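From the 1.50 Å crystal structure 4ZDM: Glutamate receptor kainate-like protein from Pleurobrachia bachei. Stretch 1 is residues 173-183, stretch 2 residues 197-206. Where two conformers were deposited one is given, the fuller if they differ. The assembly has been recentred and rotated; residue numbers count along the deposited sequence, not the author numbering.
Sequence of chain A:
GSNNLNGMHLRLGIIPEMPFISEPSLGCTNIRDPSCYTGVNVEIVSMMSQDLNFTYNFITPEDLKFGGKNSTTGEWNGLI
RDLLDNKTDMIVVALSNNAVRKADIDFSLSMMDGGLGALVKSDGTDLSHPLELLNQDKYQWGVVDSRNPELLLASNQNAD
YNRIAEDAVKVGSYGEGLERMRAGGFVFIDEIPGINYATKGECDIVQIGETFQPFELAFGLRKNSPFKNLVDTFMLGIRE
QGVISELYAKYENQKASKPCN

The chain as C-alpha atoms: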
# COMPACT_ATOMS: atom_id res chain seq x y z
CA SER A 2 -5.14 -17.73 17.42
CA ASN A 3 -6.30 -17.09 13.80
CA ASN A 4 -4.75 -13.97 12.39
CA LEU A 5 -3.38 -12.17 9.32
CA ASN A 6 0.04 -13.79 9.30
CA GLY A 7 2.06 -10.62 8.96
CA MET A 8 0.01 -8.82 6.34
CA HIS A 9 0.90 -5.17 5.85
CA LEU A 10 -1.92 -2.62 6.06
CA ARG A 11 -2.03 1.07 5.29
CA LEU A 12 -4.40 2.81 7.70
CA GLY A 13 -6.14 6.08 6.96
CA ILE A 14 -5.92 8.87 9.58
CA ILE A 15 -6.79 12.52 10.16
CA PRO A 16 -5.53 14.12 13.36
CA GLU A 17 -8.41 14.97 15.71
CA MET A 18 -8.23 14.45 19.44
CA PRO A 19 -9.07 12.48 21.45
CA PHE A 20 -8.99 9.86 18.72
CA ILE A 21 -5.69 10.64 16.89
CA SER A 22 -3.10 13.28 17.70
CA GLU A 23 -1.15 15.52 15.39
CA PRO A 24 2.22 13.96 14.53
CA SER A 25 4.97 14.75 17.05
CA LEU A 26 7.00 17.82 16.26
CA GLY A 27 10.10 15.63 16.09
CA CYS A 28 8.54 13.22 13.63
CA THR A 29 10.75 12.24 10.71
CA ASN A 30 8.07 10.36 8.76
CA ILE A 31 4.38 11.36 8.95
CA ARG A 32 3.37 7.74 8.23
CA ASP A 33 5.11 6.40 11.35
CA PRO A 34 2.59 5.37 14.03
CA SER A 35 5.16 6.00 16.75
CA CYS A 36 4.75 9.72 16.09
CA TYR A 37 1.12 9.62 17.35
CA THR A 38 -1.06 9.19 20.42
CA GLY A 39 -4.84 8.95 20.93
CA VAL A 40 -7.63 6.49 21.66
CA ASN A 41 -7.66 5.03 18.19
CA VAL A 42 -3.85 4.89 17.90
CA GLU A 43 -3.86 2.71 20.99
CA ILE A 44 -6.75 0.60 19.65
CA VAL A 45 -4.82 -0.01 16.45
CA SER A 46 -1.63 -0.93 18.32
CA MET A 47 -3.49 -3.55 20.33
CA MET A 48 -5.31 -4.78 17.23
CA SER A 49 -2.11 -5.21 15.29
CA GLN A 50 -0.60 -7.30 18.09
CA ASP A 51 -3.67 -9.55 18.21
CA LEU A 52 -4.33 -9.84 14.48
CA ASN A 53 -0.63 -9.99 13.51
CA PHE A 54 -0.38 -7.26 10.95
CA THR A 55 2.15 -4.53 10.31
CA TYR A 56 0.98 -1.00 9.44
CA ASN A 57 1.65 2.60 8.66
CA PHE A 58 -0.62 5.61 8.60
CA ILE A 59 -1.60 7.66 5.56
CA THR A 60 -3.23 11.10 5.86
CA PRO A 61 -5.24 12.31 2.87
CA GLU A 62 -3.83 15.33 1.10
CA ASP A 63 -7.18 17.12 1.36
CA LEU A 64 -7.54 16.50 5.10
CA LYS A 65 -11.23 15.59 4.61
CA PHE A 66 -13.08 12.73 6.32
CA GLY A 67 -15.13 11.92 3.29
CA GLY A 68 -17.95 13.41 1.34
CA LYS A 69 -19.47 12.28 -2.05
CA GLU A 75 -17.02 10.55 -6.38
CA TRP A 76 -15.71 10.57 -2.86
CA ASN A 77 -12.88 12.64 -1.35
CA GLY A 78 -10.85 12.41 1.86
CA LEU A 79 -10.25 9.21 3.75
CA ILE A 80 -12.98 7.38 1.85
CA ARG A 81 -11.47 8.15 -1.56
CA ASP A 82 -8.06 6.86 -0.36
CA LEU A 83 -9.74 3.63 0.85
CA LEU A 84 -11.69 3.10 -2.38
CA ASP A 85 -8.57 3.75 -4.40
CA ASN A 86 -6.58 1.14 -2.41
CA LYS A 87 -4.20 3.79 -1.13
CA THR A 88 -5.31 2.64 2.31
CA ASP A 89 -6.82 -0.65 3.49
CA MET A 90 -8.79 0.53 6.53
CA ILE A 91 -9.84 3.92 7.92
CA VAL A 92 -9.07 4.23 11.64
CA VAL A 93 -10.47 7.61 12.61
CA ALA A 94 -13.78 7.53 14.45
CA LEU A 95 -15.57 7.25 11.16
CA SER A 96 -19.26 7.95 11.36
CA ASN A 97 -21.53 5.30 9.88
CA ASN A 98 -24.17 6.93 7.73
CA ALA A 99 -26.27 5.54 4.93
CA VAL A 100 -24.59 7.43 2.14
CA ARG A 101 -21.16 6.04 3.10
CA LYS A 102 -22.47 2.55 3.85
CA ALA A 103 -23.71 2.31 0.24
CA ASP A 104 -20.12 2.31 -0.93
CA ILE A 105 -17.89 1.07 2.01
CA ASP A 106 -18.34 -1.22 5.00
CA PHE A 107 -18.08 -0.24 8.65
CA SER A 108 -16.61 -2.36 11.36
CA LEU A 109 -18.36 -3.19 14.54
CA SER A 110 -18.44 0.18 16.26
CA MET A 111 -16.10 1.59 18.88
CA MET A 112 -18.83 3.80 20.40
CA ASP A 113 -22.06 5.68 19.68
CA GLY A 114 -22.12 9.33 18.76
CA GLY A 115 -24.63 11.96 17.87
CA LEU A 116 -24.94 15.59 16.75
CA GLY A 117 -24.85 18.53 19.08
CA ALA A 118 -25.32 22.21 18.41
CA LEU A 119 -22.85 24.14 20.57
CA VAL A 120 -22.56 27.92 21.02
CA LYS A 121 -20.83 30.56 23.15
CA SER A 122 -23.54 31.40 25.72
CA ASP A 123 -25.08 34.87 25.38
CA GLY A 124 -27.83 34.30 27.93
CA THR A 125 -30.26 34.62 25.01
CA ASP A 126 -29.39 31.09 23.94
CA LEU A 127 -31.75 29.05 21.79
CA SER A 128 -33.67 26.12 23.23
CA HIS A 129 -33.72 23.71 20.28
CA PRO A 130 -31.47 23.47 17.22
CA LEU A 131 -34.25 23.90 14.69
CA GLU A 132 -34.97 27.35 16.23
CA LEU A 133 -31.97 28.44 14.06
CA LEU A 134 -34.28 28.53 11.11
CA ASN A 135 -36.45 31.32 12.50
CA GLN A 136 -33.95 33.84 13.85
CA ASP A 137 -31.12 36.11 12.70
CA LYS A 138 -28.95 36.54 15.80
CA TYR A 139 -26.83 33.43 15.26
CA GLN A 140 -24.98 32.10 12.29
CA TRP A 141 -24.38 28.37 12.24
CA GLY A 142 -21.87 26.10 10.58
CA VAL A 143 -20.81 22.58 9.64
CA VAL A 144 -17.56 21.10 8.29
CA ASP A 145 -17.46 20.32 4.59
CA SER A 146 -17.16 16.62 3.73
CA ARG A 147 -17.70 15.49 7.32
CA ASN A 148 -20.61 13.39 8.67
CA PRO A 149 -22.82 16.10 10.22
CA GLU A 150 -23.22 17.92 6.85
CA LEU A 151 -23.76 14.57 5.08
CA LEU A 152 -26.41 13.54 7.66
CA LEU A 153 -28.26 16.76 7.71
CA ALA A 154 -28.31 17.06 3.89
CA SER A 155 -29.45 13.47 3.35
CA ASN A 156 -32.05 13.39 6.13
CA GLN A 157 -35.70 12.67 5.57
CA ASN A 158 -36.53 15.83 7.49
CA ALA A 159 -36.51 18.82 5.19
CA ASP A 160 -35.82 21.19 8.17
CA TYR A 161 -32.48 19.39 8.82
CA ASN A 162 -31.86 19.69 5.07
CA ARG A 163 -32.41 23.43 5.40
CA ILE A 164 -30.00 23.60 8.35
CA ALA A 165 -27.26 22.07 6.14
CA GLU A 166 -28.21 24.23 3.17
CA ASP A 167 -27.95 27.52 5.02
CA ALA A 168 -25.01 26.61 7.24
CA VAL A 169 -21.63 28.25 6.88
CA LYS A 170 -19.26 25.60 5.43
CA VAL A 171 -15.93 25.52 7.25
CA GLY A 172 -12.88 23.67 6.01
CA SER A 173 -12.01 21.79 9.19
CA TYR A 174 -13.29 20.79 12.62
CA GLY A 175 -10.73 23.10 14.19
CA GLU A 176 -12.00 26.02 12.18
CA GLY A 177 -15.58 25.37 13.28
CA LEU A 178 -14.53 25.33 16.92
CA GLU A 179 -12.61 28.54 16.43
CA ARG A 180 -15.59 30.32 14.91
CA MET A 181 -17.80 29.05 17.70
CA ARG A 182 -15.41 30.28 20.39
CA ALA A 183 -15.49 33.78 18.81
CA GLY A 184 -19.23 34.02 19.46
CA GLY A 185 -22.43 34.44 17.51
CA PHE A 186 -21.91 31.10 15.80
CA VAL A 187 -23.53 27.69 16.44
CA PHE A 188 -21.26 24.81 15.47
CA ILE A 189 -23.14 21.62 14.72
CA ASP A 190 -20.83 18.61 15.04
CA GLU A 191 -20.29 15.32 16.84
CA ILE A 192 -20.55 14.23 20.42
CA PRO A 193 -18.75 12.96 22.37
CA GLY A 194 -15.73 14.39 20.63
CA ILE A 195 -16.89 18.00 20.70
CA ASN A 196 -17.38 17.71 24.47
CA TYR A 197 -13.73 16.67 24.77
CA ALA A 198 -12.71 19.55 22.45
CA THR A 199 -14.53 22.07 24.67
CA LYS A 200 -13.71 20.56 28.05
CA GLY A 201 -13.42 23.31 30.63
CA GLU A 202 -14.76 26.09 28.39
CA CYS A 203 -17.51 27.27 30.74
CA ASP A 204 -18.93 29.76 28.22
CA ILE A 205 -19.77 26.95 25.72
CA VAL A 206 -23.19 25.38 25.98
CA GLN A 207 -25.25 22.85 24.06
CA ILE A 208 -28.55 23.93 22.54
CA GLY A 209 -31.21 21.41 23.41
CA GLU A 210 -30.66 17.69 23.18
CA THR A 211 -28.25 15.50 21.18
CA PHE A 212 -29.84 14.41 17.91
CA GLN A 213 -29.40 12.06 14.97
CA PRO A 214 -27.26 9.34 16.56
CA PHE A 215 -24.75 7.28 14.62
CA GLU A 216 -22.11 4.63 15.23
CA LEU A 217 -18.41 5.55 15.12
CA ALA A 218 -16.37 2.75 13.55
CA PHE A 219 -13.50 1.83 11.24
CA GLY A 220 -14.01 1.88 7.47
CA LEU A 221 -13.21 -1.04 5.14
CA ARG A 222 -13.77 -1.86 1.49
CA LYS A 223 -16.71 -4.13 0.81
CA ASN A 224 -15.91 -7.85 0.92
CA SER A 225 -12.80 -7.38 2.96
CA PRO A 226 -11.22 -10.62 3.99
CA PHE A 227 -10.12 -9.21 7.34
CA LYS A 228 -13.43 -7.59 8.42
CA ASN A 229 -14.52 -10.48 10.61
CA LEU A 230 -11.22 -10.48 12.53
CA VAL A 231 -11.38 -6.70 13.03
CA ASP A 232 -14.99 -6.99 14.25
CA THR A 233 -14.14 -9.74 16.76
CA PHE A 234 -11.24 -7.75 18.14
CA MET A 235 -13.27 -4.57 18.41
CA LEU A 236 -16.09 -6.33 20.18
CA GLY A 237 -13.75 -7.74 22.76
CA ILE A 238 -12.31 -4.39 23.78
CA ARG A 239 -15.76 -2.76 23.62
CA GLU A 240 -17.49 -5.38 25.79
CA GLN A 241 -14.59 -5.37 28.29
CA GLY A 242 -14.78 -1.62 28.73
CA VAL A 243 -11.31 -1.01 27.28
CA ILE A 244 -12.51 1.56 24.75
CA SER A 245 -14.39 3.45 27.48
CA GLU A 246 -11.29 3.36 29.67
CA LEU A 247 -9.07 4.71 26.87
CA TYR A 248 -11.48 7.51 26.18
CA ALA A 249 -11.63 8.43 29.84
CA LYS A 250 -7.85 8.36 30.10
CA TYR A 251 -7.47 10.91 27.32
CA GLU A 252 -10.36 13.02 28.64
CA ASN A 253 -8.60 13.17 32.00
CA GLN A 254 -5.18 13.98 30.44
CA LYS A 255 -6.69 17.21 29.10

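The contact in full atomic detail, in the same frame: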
# COMPACT_ATOMS: atom_id res chain seq x y z
N SER A 173 -12.50 22.76 8.24
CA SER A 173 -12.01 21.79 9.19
C SER A 173 -12.78 21.91 10.50
O SER A 173 -13.38 22.94 10.79
CB SER A 173 -10.52 21.98 9.46
OG SER A 173 -10.29 23.20 10.14
N TYR A 174 -12.74 20.83 11.28
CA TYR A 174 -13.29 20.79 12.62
C TYR A 174 -12.71 21.90 13.48
O TYR A 174 -13.45 22.62 14.16
CB TYR A 174 -12.99 19.42 13.21
CG TYR A 174 -13.44 19.13 14.58
CD1 TYR A 174 -14.78 18.92 14.85
CD2 TYR A 174 -12.53 18.86 15.57
CE1 TYR A 174 -15.18 18.53 16.11
CE2 TYR A 174 -12.94 18.44 16.81
CZ TYR A 174 -14.27 18.27 17.06
OH TYR A 174 -14.71 17.79 18.29
N GLY A 175 -11.38 22.05 13.43
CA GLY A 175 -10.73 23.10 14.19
C GLY A 175 -11.24 24.49 13.86
O GLY A 175 -11.40 25.34 14.75
N GLU A 176 -11.48 24.74 12.59
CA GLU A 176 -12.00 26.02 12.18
C GLU A 176 -13.41 26.24 12.71
O GLU A 176 -13.75 27.34 13.15
CB GLU A 176 -11.98 26.17 10.66
CG GLU A 176 -12.37 27.56 10.28
CD GLU A 176 -12.33 27.80 8.79
OE1 GLU A 176 -11.82 26.92 8.07
OE2 GLU A 176 -12.78 28.89 8.36
N GLY A 177 -14.24 25.21 12.71
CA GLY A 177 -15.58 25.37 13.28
C GLY A 177 -15.53 25.72 14.76
O GLY A 177 -16.28 26.57 15.24
N LEU A 178 -14.68 25.05 15.49
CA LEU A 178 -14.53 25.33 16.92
C LEU A 178 -14.04 26.74 17.15
O LEU A 178 -14.52 27.42 18.04
CB LEU A 178 -13.56 24.35 17.58
CG LEU A 178 -13.95 22.87 17.59
CD1 LEU A 178 -12.74 22.07 18.00
CD2 LEU A 178 -15.04 22.67 18.56
N GLU A 179 -13.12 27.18 16.32
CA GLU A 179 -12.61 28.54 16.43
C GLU A 179 -13.70 29.58 16.21
O GLU A 179 -13.78 30.56 16.95
CB GLU A 179 -11.50 28.70 15.43
CG GLU A 179 -10.82 30.02 15.46
CD GLU A 179 -9.69 30.01 14.46
OE1 GLU A 179 -9.95 30.36 13.26
OE2 GLU A 179 -8.59 29.55 14.86
N ARG A 180 -14.51 29.38 15.18
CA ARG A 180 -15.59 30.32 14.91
C ARG A 180 -16.59 30.32 16.04
O ARG A 180 -17.14 31.37 16.43
CB ARG A 180 -16.28 29.97 13.61
CG ARG A 180 -15.49 30.24 12.37
CD ARG A 180 -15.58 31.71 12.03
NE ARG A 180 -16.89 32.14 11.53
CZ ARG A 180 -17.27 32.06 10.25
NH1 ARG A 180 -16.49 31.53 9.32
NH2 ARG A 180 -18.45 32.51 9.92
N MET A 181 -16.89 29.14 16.57
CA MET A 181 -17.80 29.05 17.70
C MET A 181 -17.28 29.82 18.92
O MET A 181 -18.02 30.56 19.59
CB MET A 181 -18.01 27.58 18.07
CG MET A 181 -18.91 27.32 19.28
SD MET A 181 -18.85 25.61 19.80
CE MET A 181 -17.25 25.56 20.54
N ARG A 182 -16.01 29.60 19.23
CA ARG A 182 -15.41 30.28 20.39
C ARG A 182 -15.44 31.78 20.26
O ARG A 182 -15.42 32.47 21.30
CB ARG A 182 -13.98 29.78 20.59
CG ARG A 182 -13.91 28.40 21.14
CD ARG A 182 -12.51 27.87 21.16
NE ARG A 182 -12.48 26.49 21.60
CZ ARG A 182 -11.84 25.51 20.97
NH1 ARG A 182 -11.11 25.76 19.88
NH2 ARG A 182 -11.89 24.28 21.47
N ALA A 183 -15.48 32.31 19.04
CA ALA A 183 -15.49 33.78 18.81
C ALA A 183 -16.86 34.41 19.04
O ALA A 183 -17.00 35.64 19.10
CB ALA A 183 -15.03 34.10 17.43
N TYR A 197 -15.14 16.70 24.44
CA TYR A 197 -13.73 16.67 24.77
C TYR A 197 -13.07 17.99 24.30
O TYR A 197 -12.29 18.61 25.01
CB TYR A 197 -13.04 15.46 24.11
CG TYR A 197 -11.54 15.50 24.17
CD1 TYR A 197 -10.83 16.18 23.19
CD2 TYR A 197 -10.82 14.88 25.20
CE1 TYR A 197 -9.45 16.26 23.24
CE2 TYR A 197 -9.42 14.95 25.24
CZ TYR A 197 -8.76 15.65 24.25
OH TYR A 197 -7.38 15.72 24.29
N ALA A 198 -13.37 18.40 23.08
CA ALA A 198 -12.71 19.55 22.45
C ALA A 198 -12.98 20.83 23.22
O ALA A 198 -12.14 21.75 23.18
CB ALA A 198 -13.15 19.71 20.99
N THR A 199 -14.12 20.89 23.91
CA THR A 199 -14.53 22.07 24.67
C THR A 199 -14.51 21.88 26.16
O THR A 199 -15.10 22.67 26.90
CB THR A 199 -15.95 22.54 24.23
OG1 THR A 199 -16.94 21.51 24.46
CG2 THR A 199 -15.92 22.94 22.79
N LYS A 200 -13.81 20.85 26.63
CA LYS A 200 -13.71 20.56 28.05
C LYS A 200 -13.14 21.77 28.78
O LYS A 200 -12.14 22.33 28.35
CB LYS A 200 -12.82 19.33 28.28
CG LYS A 200 -12.77 18.83 29.72
CD LYS A 200 -11.77 17.66 29.87
CE LYS A 200 -11.44 17.34 31.34
NZ LYS A 200 -9.95 17.34 31.63
N GLY A 201 -13.85 22.20 29.80
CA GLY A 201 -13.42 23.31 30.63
C GLY A 201 -13.74 24.70 30.12
O GLY A 201 -13.45 25.70 30.80
N GLU A 202 -14.38 24.80 28.95
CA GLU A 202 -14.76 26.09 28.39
C GLU A 202 -16.16 26.41 28.91
O GLU A 202 -17.16 26.04 28.31
CB GLU A 202 -14.69 26.05 26.85
CG GLU A 202 -13.29 25.79 26.33
CD GLU A 202 -13.21 25.68 24.83
OE1 GLU A 202 -13.82 26.52 24.13
OE2 GLU A 202 -12.49 24.78 24.36
N CYS A 203 -16.23 27.09 30.05
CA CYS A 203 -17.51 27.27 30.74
C CYS A 203 -18.52 28.12 29.94
O CYS A 203 -19.71 28.02 30.13
CB CYS A 203 -17.27 27.89 32.12
SG CYS A 203 -16.30 26.78 33.21
N ASP A 204 -18.03 28.94 29.02
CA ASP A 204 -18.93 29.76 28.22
C ASP A 204 -19.62 29.00 27.05
O ASP A 204 -20.42 29.57 26.32
CB ASP A 204 -18.17 30.98 27.66
CG ASP A 204 -16.78 30.62 27.12
OD1 ASP A 204 -16.24 29.53 27.45
OD2 ASP A 204 -16.20 31.47 26.39
N ILE A 205 -19.25 27.74 26.86
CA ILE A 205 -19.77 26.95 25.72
C ILE A 205 -20.89 26.12 26.25
O ILE A 205 -20.73 25.41 27.26
CB ILE A 205 -18.67 26.10 25.09
CG1 ILE A 205 -17.54 26.99 24.55
CG2 ILE A 205 -19.24 25.21 23.96
CD1 ILE A 205 -17.93 28.04 23.57
N VAL A 206 -22.05 26.20 25.60
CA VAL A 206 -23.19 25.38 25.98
C VAL A 206 -23.79 24.65 24.78
O VAL A 206 -23.64 25.07 23.63
CB VAL A 206 -24.29 26.23 26.63
CG1 VAL A 206 -23.72 26.92 27.88
CG2 VAL A 206 -24.85 27.22 25.66
O HOH W 1 -15.30 31.30 23.96

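The contact between residues 173-183 and 197-206 is small, burying 320 Å² summed over both sides, and three residues cover most of it: Arg182, Ala198 and Met181. A helix of the first stretch lies against the end of a helix in the second and the turns that follow it, with Tyr174, Leu178, Met181 and Arg182 making the contact from one side.

Arg182, near the C-terminal end of its helix, covers the largest area. Its CA-to-CB bond points sideways to the second stretch, but the side chain, with chi1 at -73° and chi2 and chi3 both t, extends so that its end comes nearer. There the guanidinium forms a salt bridge with Glu202 through two hydrogen bonds: NE of Arg182 donates to OE1 of Glu202 at 2.9 Å, and NH2 of Arg182 donates to OE2 of Glu202 at 3.0 Å. The first is the straighter, with an N-H...acceptor angle of 158° against 139°. The carboxylate meets the guanidinium at its edge, near its plane, as expected where both groups pair two atoms with two. NH2 of Arg182 also lies 3.1 Å from the backbone O of Ala198, again at the guanidinium edge. Glu202 sits where two successive turns meet: it closes a type II turn from Thr199, with its N bonded to Thr199 O at 3.0 Å, and opens a type I turn to Ile205. Gly201, inside the first of these, has a phi of 84°, a value that favours glycine.

Ala198 presents its single methyl group toward the first helix, where it serves two residues one helical turn apart. Its CB lies 3.7 Å from OH of Tyr174 and 3.8 Å from CD1 of Leu178. The approach to the tyrosine ring is oblique.

Met181 continues this apolar surface toward the strand. Its side chain runs from a t,t start to a chi3 of 73°, placing CE 3.7 Å from CG2 of Thr199 and 4.0 Å from CG2 of Ile205. One terminal methyl thus reaches both the residue that leaves the helix and the first strand residue, where the second turn ends. CD2 of Leu178 adds a looser contact with CG2 of Thr199, at 4.3 Å.

Beyond the direct contacts, a water lies 2.9 Å from the backbone O of Arg182 and 2.6 Å from OD2 of Asp204, placed to bridge the two stretches. The backbone of Arg182, too, thus approaches the second stretch through this water.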